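Local coordinates for protein exodeoxyribonuclease 10 (Escherichia coli, PDB 4FZX) that degrades single- and double-stranded DNA from the 3' end as a magnesium-dependent, distributive exonuclease of the DEDDh family, acting in DNA repair, at residues E18-P32 / R135-I148. Residues are numbered along the deposited sequence; the frame is centred on the assembly and turned at random.
With NA (sodium ion), chain G.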
ATOM      1  N   GLU C  18     -27.735 -19.256  27.057  1.00  8.08           N
ATOM      2  CA  GLU C  18     -26.857 -20.421  27.021  1.00  8.14           C
ATOM      3  C   GLU C  18     -25.393 -19.994  26.863  1.00  8.37           C
ATOM      4  O   GLU C  18     -25.080 -19.068  26.127  1.00  7.83           O
ATOM      5  CB  GLU C  18     -27.251 -21.357  25.862  1.00  8.41           C
ATOM      6  CG  GLU C  18     -26.807 -22.816  26.051  1.00  8.90           C
ATOM      7  CD  GLU C  18     -27.323 -23.761  24.962  1.00 15.01           C
ATOM      8  OE1 GLU C  18     -27.628 -23.297  23.837  1.00 17.31           O
ATOM      9  OE2 GLU C  18     -27.373 -24.988  25.216  1.00 19.72           O
ATOM     10  N   ILE C  19     -24.493 -20.738  27.487  1.00  9.31           N
ATOM     11  CA  ILE C  19     -23.081 -20.595  27.211  1.00 10.29           C
ATOM     12  C   ILE C  19     -22.449 -21.976  27.135  1.00 11.45           C
ATOM     13  O   ILE C  19     -22.934 -22.941  27.764  1.00 13.38           O
ATOM     14  CB  ILE C  19     -22.391 -19.789  28.312  1.00 10.45           C
ATOM     15  CG1 ILE C  19     -20.942 -19.478  27.922  1.00 13.03           C
ATOM     16  CG2 ILE C  19     -22.461 -20.554  29.658  1.00 11.09           C
ATOM     17  CD1 ILE C  19     -20.242 -18.478  28.873  1.00 15.18           C
ATOM     18  N   ALA C  20     -21.355 -22.072  26.394  1.00 11.08           N
ATOM     19  CA  ALA C  20     -20.657 -23.339  26.224  1.00 10.44           C
ATOM     20  C   ALA C  20     -19.209 -23.085  25.826  1.00 10.91           C
ATOM     21  O   ALA C  20     -18.872 -21.985  25.361  1.00  8.50           O
ATOM     22  CB  ALA C  20     -21.350 -24.174  25.168  1.00 10.68           C
ATOM     23  N   SER C  21     -18.365 -24.109  25.975  1.00 10.00           N
ATOM     24  CA  SER C  21     -16.994 -24.051  25.470  1.00 11.59           C
ATOM     25  C   SER C  21     -16.412 -25.432  25.149  1.00 12.06           C
ATOM     26  O   SER C  21     -16.855 -26.451  25.679  1.00 12.55           O
ATOM     27  CB  SER C  21     -16.071 -23.304  26.453  1.00 11.54           C
ATOM     28  OG  SER C  21     -15.783 -24.084  27.598  1.00 13.32           O
ATOM     29  N   VAL C  22     -15.403 -25.448  24.281  1.00 12.62           N
ATOM     30  CA  VAL C  22     -14.521 -26.593  24.159  1.00 11.54           C
ATOM     31  C   VAL C  22     -13.082 -26.103  24.180  1.00 12.38           C
ATOM     32  O   VAL C  22     -12.812 -24.911  23.960  1.00 11.66           O
ATOM     33  CB  VAL C  22     -14.775 -27.357  22.855  1.00 11.82           C
ATOM     34  CG1 VAL C  22     -16.097 -28.107  22.924  1.00  9.16           C
ATOM     35  CG2 VAL C  22     -14.756 -26.391  21.664  1.00 11.18           C
ATOM     36  N   ASP C  23     -12.151 -27.012  24.440  1.00 12.28           N
ATOM     37  CA  ASP C  23     -10.744 -26.648  24.407  1.00 13.11           C
ATOM     38  C   ASP C  23     -10.105 -27.295  23.202  1.00 13.42           C
ATOM     39  O   ASP C  23     -10.438 -28.435  22.841  1.00 12.98           O
ATOM     40  CB  ASP C  23     -10.034 -27.075  25.706  1.00 13.47           C
ATOM     41  CG  ASP C  23     -10.582 -26.363  26.944  1.00 16.43           C
ATOM     42  OD1 ASP C  23     -11.251 -25.321  26.801  1.00 19.00           O
ATOM     43  OD2 ASP C  23     -10.387 -26.873  28.070  1.00 24.23           O
ATOM     44  N   VAL C  24      -9.237 -26.548  22.533  1.00 15.01           N
ATOM     45  CA  VAL C  24      -8.404 -27.111  21.482  1.00 16.43           C
ATOM     46  C   VAL C  24      -6.981 -27.278  22.004  1.00 18.10           C
ATOM     47  O   VAL C  24      -6.356 -26.315  22.439  1.00 19.22           O
ATOM     48  CB  VAL C  24      -8.423 -26.241  20.196  1.00 16.43           C
ATOM     49  CG1 VAL C  24      -7.450 -26.794  19.154  1.00 13.81           C
ATOM     50  CG2 VAL C  24      -9.848 -26.169  19.612  1.00 14.38           C
ATOM     51  N   ILE C  25      -6.538 -28.527  22.077  1.00 21.02           N
ATOM     52  CA  ILE C  25      -5.203 -28.879  22.571  1.00 22.68           C
ATOM     53  C   ILE C  25      -4.584 -29.831  21.547  1.00 23.64           C
ATOM     54  O   ILE C  25      -5.127 -30.900  21.295  1.00 23.23           O
ATOM     55  CB  ILE C  25      -5.278 -29.623  23.952  1.00 23.35           C
ATOM     56  CG1 ILE C  25      -6.217 -28.890  24.925  1.00 23.92           C
ATOM     57  CG2 ILE C  25      -3.867 -29.802  24.558  1.00 23.05           C
ATOM     58  CD1 ILE C  25      -6.228 -29.445  26.356  1.00 20.19           C
ATOM     59  N   ASP C  26      -3.483 -29.420  20.924  1.00 24.89           N
ATOM     60  CA  ASP C  26      -2.742 -30.307  20.030  1.00 26.56           C
ATOM     61  C   ASP C  26      -3.639 -30.782  18.902  1.00 25.77           C
ATOM     62  O   ASP C  26      -3.690 -31.972  18.590  1.00 26.22           O
ATOM     63  CB  ASP C  26      -2.176 -31.506  20.802  1.00 27.61           C
ATOM     64  CG  ASP C  26      -1.078 -31.100  21.813  1.00 35.11           C
ATOM     65  OD1 ASP C  26      -0.381 -30.077  21.583  1.00 36.10           O
ATOM     66  OD2 ASP C  26      -0.917 -31.812  22.837  1.00 38.43           O
ATOM     67  N   GLY C  27      -4.391 -29.847  18.332  1.00 24.82           N
ATOM     68  CA  GLY C  27      -5.269 -30.132  17.207  1.00 24.14           C
ATOM     69  C   GLY C  27      -6.450 -31.039  17.517  1.00 24.03           C
ATOM     70  O   GLY C  27      -7.137 -31.502  16.605  1.00 24.58           O
ATOM     71  N   LYS C  28      -6.725 -31.253  18.799  1.00 23.51           N
ATOM     72  CA  LYS C  28      -7.890 -32.038  19.201  1.00 23.12           C
ATOM     73  C   LYS C  28      -8.861 -31.218  20.022  1.00 21.32           C
ATOM     74  O   LYS C  28      -8.459 -30.284  20.703  1.00 20.25           O
ATOM     75  CB  LYS C  28      -7.453 -33.271  19.983  1.00 24.04           C
ATOM     76  CG  LYS C  28      -6.485 -34.160  19.208  1.00 27.72           C
ATOM     77  CD  LYS C  28      -6.574 -35.605  19.651  1.00 34.67           C
ATOM     78  CE  LYS C  28      -6.171 -36.551  18.522  1.00 37.85           C
ATOM     79  NZ  LYS C  28      -4.687 -36.639  18.413  1.00 42.18           N
ATOM     80  N   ILE C  29     -10.139 -31.591  19.964  1.00 20.78           N
ATOM     81  CA  ILE C  29     -11.197 -30.926  20.731  1.00 19.28           C
ATOM     82  C   ILE C  29     -11.632 -31.725  21.944  1.00 19.17           C
ATOM     83  O   ILE C  29     -12.165 -32.818  21.808  1.00 21.33           O
ATOM     84  CB  ILE C  29     -12.447 -30.672  19.877  1.00 20.03           C
ATOM     85  CG1 ILE C  29     -12.067 -30.014  18.548  1.00 18.58           C
ATOM     86  CG2 ILE C  29     -13.443 -29.792  20.646  1.00 17.18           C
ATOM     87  CD1 ILE C  29     -13.201 -29.998  17.542  1.00 20.63           C
ATOM     88  N   VAL C  30     -11.510 -31.125  23.124  1.00 17.76           N
ATOM     89  CA  VAL C  30     -11.723 -31.841  24.370  1.00 15.80           C
ATOM     90  C   VAL C  30     -12.393 -30.946  25.409  1.00 15.16           C
ATOM     91  O   VAL C  30     -12.544 -29.740  25.190  1.00 14.71           O
ATOM     92  CB  VAL C  30     -10.389 -32.362  24.946  1.00 17.34           C
ATOM     93  CG1 VAL C  30      -9.732 -33.349  23.976  1.00 13.38           C
ATOM     94  CG2 VAL C  30      -9.461 -31.199  25.260  1.00 14.43           C
ATOM     95  N   ASN C  31     -12.834 -31.550  26.511  1.00 13.78           N
ATOM     96  CA  ASN C  31     -13.325 -30.798  27.673  1.00 14.11           C
ATOM     97  C   ASN C  31     -14.554 -29.932  27.344  1.00 12.97           C
ATOM     98  O   ASN C  31     -14.576 -28.743  27.639  1.00 13.37           O
ATOM     99  CB  ASN C  31     -12.192 -29.950  28.290  1.00 14.06           C
ATOM    100  CG  ASN C  31     -12.556 -29.365  29.668  1.00 18.46           C
ATOM    101  OD1 ASN C  31     -13.279 -29.981  30.453  1.00 21.34           O
ATOM    102  ND2 ASN C  31     -12.023 -28.181  29.968  1.00 17.26           N
ATOM    103  N   PRO C  32     -15.598 -30.548  26.781  1.00 12.84           N
ATOM    104  CA  PRO C  32     -16.866 -29.849  26.517  1.00 13.33           C
ATOM    105  C   PRO C  32     -17.597 -29.412  27.794  1.00 13.22           C
ATOM    106  O   PRO C  32     -17.651 -30.146  28.770  1.00 13.45           O
ATOM    107  CB  PRO C  32     -17.697 -30.897  25.769  1.00 13.24           C
ATOM    108  CG  PRO C  32     -17.131 -32.222  26.237  1.00 12.44           C
ATOM    109  CD  PRO C  32     -15.652 -31.967  26.379  1.00 12.40           C
ATOM    110  N   ARG C 135     -27.295 -23.791  18.956  1.00 12.85           N
ATOM    111  CA  ARG C 135     -27.145 -24.142  20.358  1.00 11.00           C
ATOM    112  C   ARG C 135     -25.674 -24.063  20.705  1.00 11.10           C
ATOM    113  O   ARG C 135     -24.827 -24.480  19.924  1.00 11.87           O
ATOM    114  CB  ARG C 135     -27.727 -25.522  20.661  1.00 10.12           C
ATOM    115  CG  ARG C 135     -29.273 -25.605  20.496  1.00  9.40           C
ATOM    116  CD  ARG C 135     -30.034 -24.768  21.554  1.00  4.95           C
ATOM    117  NE  ARG C 135     -29.693 -25.177  22.919  1.00  8.03           N
ATOM    118  CZ  ARG C 135     -30.252 -26.194  23.572  1.00  9.51           C
ATOM    119  NH1 ARG C 135     -31.258 -26.876  23.029  1.00  9.20           N
ATOM    120  NH2 ARG C 135     -29.833 -26.501  24.791  1.00  8.05           N
ATOM    121  N   ALA C 136     -25.371 -23.462  21.851  1.00  9.87           N
ATOM    122  CA  ALA C 136     -24.022 -23.010  22.128  1.00  9.42           C
ATOM    123  C   ALA C 136     -22.957 -24.085  21.926  1.00  9.22           C
ATOM    124  O   ALA C 136     -21.963 -23.829  21.254  1.00  9.34           O
ATOM    125  CB  ALA C 136     -23.931 -22.410  23.528  1.00 10.13           C
ATOM    126  N   LEU C 137     -23.154 -25.279  22.506  1.00  7.73           N
ATOM    127  CA  LEU C 137     -22.134 -26.330  22.419  1.00  8.14           C
ATOM    128  C   LEU C 137     -21.943 -26.802  20.990  1.00  8.48           C
ATOM    129  O   LEU C 137     -20.827 -27.088  20.560  1.00  9.94           O
ATOM    130  CB  LEU C 137     -22.460 -27.526  23.332  1.00  7.07           C
ATOM    131  CG  LEU C 137     -21.312 -28.531  23.480  1.00  9.60           C
ATOM    132  CD1 LEU C 137     -20.077 -27.868  24.123  1.00  7.50           C
ATOM    133  CD2 LEU C 137     -21.712 -29.788  24.249  1.00  5.93           C
ATOM    134  N   TYR C 138     -23.035 -26.844  20.235  1.00  8.99           N
ATOM    135  CA  TYR C 138     -22.968 -27.213  18.830  1.00  8.50           C
ATOM    136  C   TYR C 138     -22.079 -26.238  18.061  1.00  8.89           C
ATOM    137  O   TYR C 138     -21.131 -26.653  17.373  1.00  9.53           O
ATOM    138  CB  TYR C 138     -24.378 -27.256  18.245  1.00  9.37           C
ATOM    139  CG  TYR C 138     -24.457 -27.840  16.866  1.00 11.18           C
ATOM    140  CD1 TYR C 138     -24.012 -27.120  15.761  1.00  9.35           C
ATOM    141  CD2 TYR C 138     -24.999 -29.107  16.659  1.00 11.70           C
ATOM    142  CE1 TYR C 138     -24.099 -27.648  14.488  1.00 13.07           C
ATOM    143  CE2 TYR C 138     -25.086 -29.647  15.380  1.00 12.83           C
ATOM    144  CZ  TYR C 138     -24.641 -28.907  14.302  1.00 16.52           C
ATOM    145  OH  TYR C 138     -24.701 -29.444  13.035  1.00 27.75           O
ATOM    146  N   ASP C 139     -22.325 -24.939  18.240  1.00  7.23           N
ATOM    147  CA  ASP C 139     -21.553 -23.927  17.536  1.00  8.04           C
ATOM    148  C   ASP C 139     -20.090 -23.869  17.985  1.00  9.80           C
ATOM    149  O   ASP C 139     -19.213 -23.458  17.211  1.00 11.58           O
ATOM    150  CB  ASP C 139     -22.188 -22.554  17.689  1.00  9.21           C
ATOM    151  CG  ASP C 139     -23.471 -22.393  16.863  1.00 13.22           C
ATOM    152  OD1 ASP C 139     -23.965 -23.390  16.286  1.00 14.90           O
ATOM    153  OD2 ASP C 139     -24.007 -21.261  16.830  1.00 16.46           O
ATOM    154  N   CYS C 140     -19.825 -24.255  19.235  1.00  9.82           N
ATOM    155  CA  CYS C 140     -18.450 -24.369  19.733  1.00 10.70           C
ATOM    156  C   CYS C 140     -17.655 -25.374  18.927  1.00 10.20           C
ATOM    157  O   CYS C 140     -16.493 -25.153  18.637  1.00  9.81           O
ATOM    158  CB  CYS C 140     -18.427 -24.767  21.223  1.00 10.71           C
ATOM    159  SG  CYS C 140     -18.722 -23.393  22.359  1.00 15.09           S
ATOM    160  N   TYR C 141     -18.285 -26.495  18.591  1.00 10.67           N
ATOM    161  CA  TYR C 141     -17.647 -27.524  17.769  1.00 10.67           C
ATOM    162  C   TYR C 141     -17.377 -27.052  16.348  1.00 10.57           C
ATOM    163  O   TYR C 141     -16.346 -27.389  15.757  1.00 11.58           O
ATOM    164  CB  TYR C 141     -18.485 -28.807  17.761  1.00 10.46           C
ATOM    165  CG  TYR C 141     -18.198 -29.680  18.953  1.00 10.68           C
ATOM    166  CD1 TYR C 141     -17.112 -30.548  18.949  1.00 11.07           C
ATOM    167  CD2 TYR C 141     -18.919 -29.534  20.136  1.00 12.17           C
ATOM    168  CE1 TYR C 141     -16.802 -31.323  20.051  1.00  8.47           C
ATOM    169  CE2 TYR C 141     -18.601 -30.288  21.260  1.00 15.02           C
ATOM    170  CZ  TYR C 141     -17.546 -31.195  21.199  1.00 13.87           C
ATOM    171  OH  TYR C 141     -17.220 -31.957  22.298  1.00 17.02           O
ATOM    172  N   ILE C 142     -18.285 -26.238  15.821  1.00 10.22           N
ATOM    173  CA  ILE C 142     -18.110 -25.646  14.498  1.00  9.43           C
ATOM    174  C   ILE C 142     -16.921 -24.685  14.515  1.00  9.48           C
ATOM    175  O   ILE C 142     -16.022 -24.776  13.689  1.00  9.71           O
ATOM    176  CB  ILE C 142     -19.375 -24.858  14.063  1.00  8.86           C
ATOM    177  CG1 ILE C 142     -20.599 -25.780  13.996  1.00  9.30           C
ATOM    178  CG2 ILE C 142     -19.133 -24.160  12.734  1.00  8.36           C
ATOM    179  CD1 ILE C 142     -20.394 -27.042  13.188  1.00 12.71           C
ATOM    180  N   THR C 143     -16.897 -23.808  15.509  1.00  9.76           N
ATOM    181  CA  THR C 143     -15.879 -22.776  15.585  1.00 10.35           C
ATOM    182  C   THR C 143     -14.517 -23.388  15.895  1.00 10.75           C
ATOM    183  O   THR C 143     -13.526 -23.044  15.259  1.00 11.45           O
ATOM    184  CB  THR C 143     -16.258 -21.714  16.616  1.00  9.94           C
ATOM    185  OG1 THR C 143     -17.543 -21.184  16.273  1.00 12.05           O
ATOM    186  CG2 THR C 143     -15.229 -20.568  16.664  1.00  7.21           C
ATOM    187  N   ALA C 144     -14.501 -24.396  16.762  1.00 10.52           N
ATOM    188  CA  ALA C 144     -13.268 -25.120  17.055  1.00 11.15           C
ATOM    189  C   ALA C 144     -12.726 -25.784  15.794  1.00 11.81           C
ATOM    190  O   ALA C 144     -11.535 -25.660  15.482  1.00 12.41           O
ATOM    191  CB  ALA C 144     -13.497 -26.161  18.158  1.00  9.73           C
ATOM    192  N   ALA C 145     -13.595 -26.470  15.054  1.00 12.26           N
ATOM    193  CA  ALA C 145     -13.176 -27.058  13.772  1.00 12.94           C
ATOM    194  C   ALA C 145     -12.618 -25.989  12.834  1.00 12.64           C
ATOM    195  O   ALA C 145     -11.613 -26.197  12.161  1.00 14.22           O
ATOM    196  CB  ALA C 145     -14.343 -27.820  13.099  1.00 12.28           C
ATOM    197  N   LEU C 146     -13.273 -24.835  12.797  1.00 12.64           N
ATOM    198  CA  LEU C 146     -12.795 -23.729  11.992  1.00 11.66           C
ATOM    199  C   LEU C 146     -11.424 -23.227  12.460  1.00 12.01           C
ATOM    200  O   LEU C 146     -10.568 -22.899  11.645  1.00 12.57           O
ATOM    201  CB  LEU C 146     -13.805 -22.587  12.009  1.00 11.39           C
ATOM    202  CG  LEU C 146     -13.332 -21.282  11.374  1.00 11.66           C
ATOM    203  CD1 LEU C 146     -12.951 -21.482   9.890  1.00 11.02           C
ATOM    204  CD2 LEU C 146     -14.376 -20.175  11.546  1.00 11.21           C
ATOM    205  N   LEU C 147     -11.216 -23.180  13.771  1.00 11.53           N
ATOM    206  CA  LEU C 147      -9.973 -22.662  14.318  1.00 11.83           C
ATOM    207  C   LEU C 147      -8.819 -23.624  14.020  1.00 12.46           C
ATOM    208  O   LEU C 147      -7.726 -23.203  13.643  1.00 13.06           O
ATOM    209  CB  LEU C 147     -10.105 -22.438  15.830  1.00 11.56           C
ATOM    210  CG  LEU C 147      -8.766 -22.273  16.562  1.00 12.62           C
ATOM    211  CD1 LEU C 147      -8.138 -20.882  16.283  1.00  8.24           C
ATOM    212  CD2 LEU C 147      -8.926 -22.517  18.037  1.00  8.10           C
ATOM    213  N   ILE C 148      -9.091 -24.918  14.108  1.00 13.09           N
ATOM    214  CA  ILE C 148      -8.074 -25.920  13.807  1.00 13.33           C
ATOM    215  C   ILE C 148      -7.650 -25.815  12.347  1.00 14.54           C
ATOM    216  O   ILE C 148      -6.453 -25.817  12.033  1.00 14.83           O
ATOM    217  CB  ILE C 148      -8.555 -27.368  14.132  1.00 12.91           C
ATOM    218  CG1 ILE C 148      -8.630 -27.565  15.641  1.00 11.07           C
ATOM    219  CG2 ILE C 148      -7.594 -28.414  13.510  1.00 13.29           C
ATOM    220  CD1 ILE C 148      -9.464 -28.742  16.078  1.00 10.48           C
TER
HETATM  221 NA    NA G 201     -24.057 -19.474  18.151  1.00 24.09          NA
HETATM  222  O   HOH W   1     -25.574 -26.237  24.065  1.00 13.53           O
HETATM  223  O   HOH W   2     -14.858 -33.297  22.314  1.00 25.65           O
HETATM  224  O   HOH W   3     -26.323 -18.833  17.049  1.00 34.93           O
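Helix 136-148 lies over strand 18-25, their axes 6.9 Å apart at closest and their directions 33° apart, with Ala20 beside Leu137 and Val24 beside Ala144; the neighbouring hairpin strand 28-32 runs farther off. Small residues permit the close approach at the start of the helix: Ala20 CB rests 3.5 Å from Ala136 CB, and Cys140 SG fits against the Ala20 backbone. Farther along, the two branches of Val22 serve two partners: CG1 sits over one face of the Tyr141 ring in a CH-pi contact, 4.1 Å from the ring centroid, while CG2 packs on Ala144 CB. In Ile29, chi1 of -49° turns CG2 opposite the backbone nitrogen, to meet Tyr141 CE1 obliquely, and CD1 reaches Ala144. Ile148, long enough to touch both strands, sets CG1 against Val24 and CD1 against Ile29. The hydroxyl of Tyr141 lies beside Pro32, where a water joins it to Ile29 O.

At the other end, the carboxylate of Glu18 serves guanidinium and helix-end N-H together. Arg135 forms a salt bridge, NE donating to Glu18 OE1 and NH2 to OE2, each at 2.9 Å. Ala136 N meets OE1 from the opposite face to NE, nearly straight (172°). A glutamine here would probably leave the Arg135 guanidinium without its countercharge and set an NH2 against one of the donors. These bonds join the sheet of this RNase H-like fold to the helix whose Asp139, with Asp6, Glu8 and a DNA phosphate, binds the sodium ion; the helix N-terminus probably also stabilises the carboxylate's negative charge.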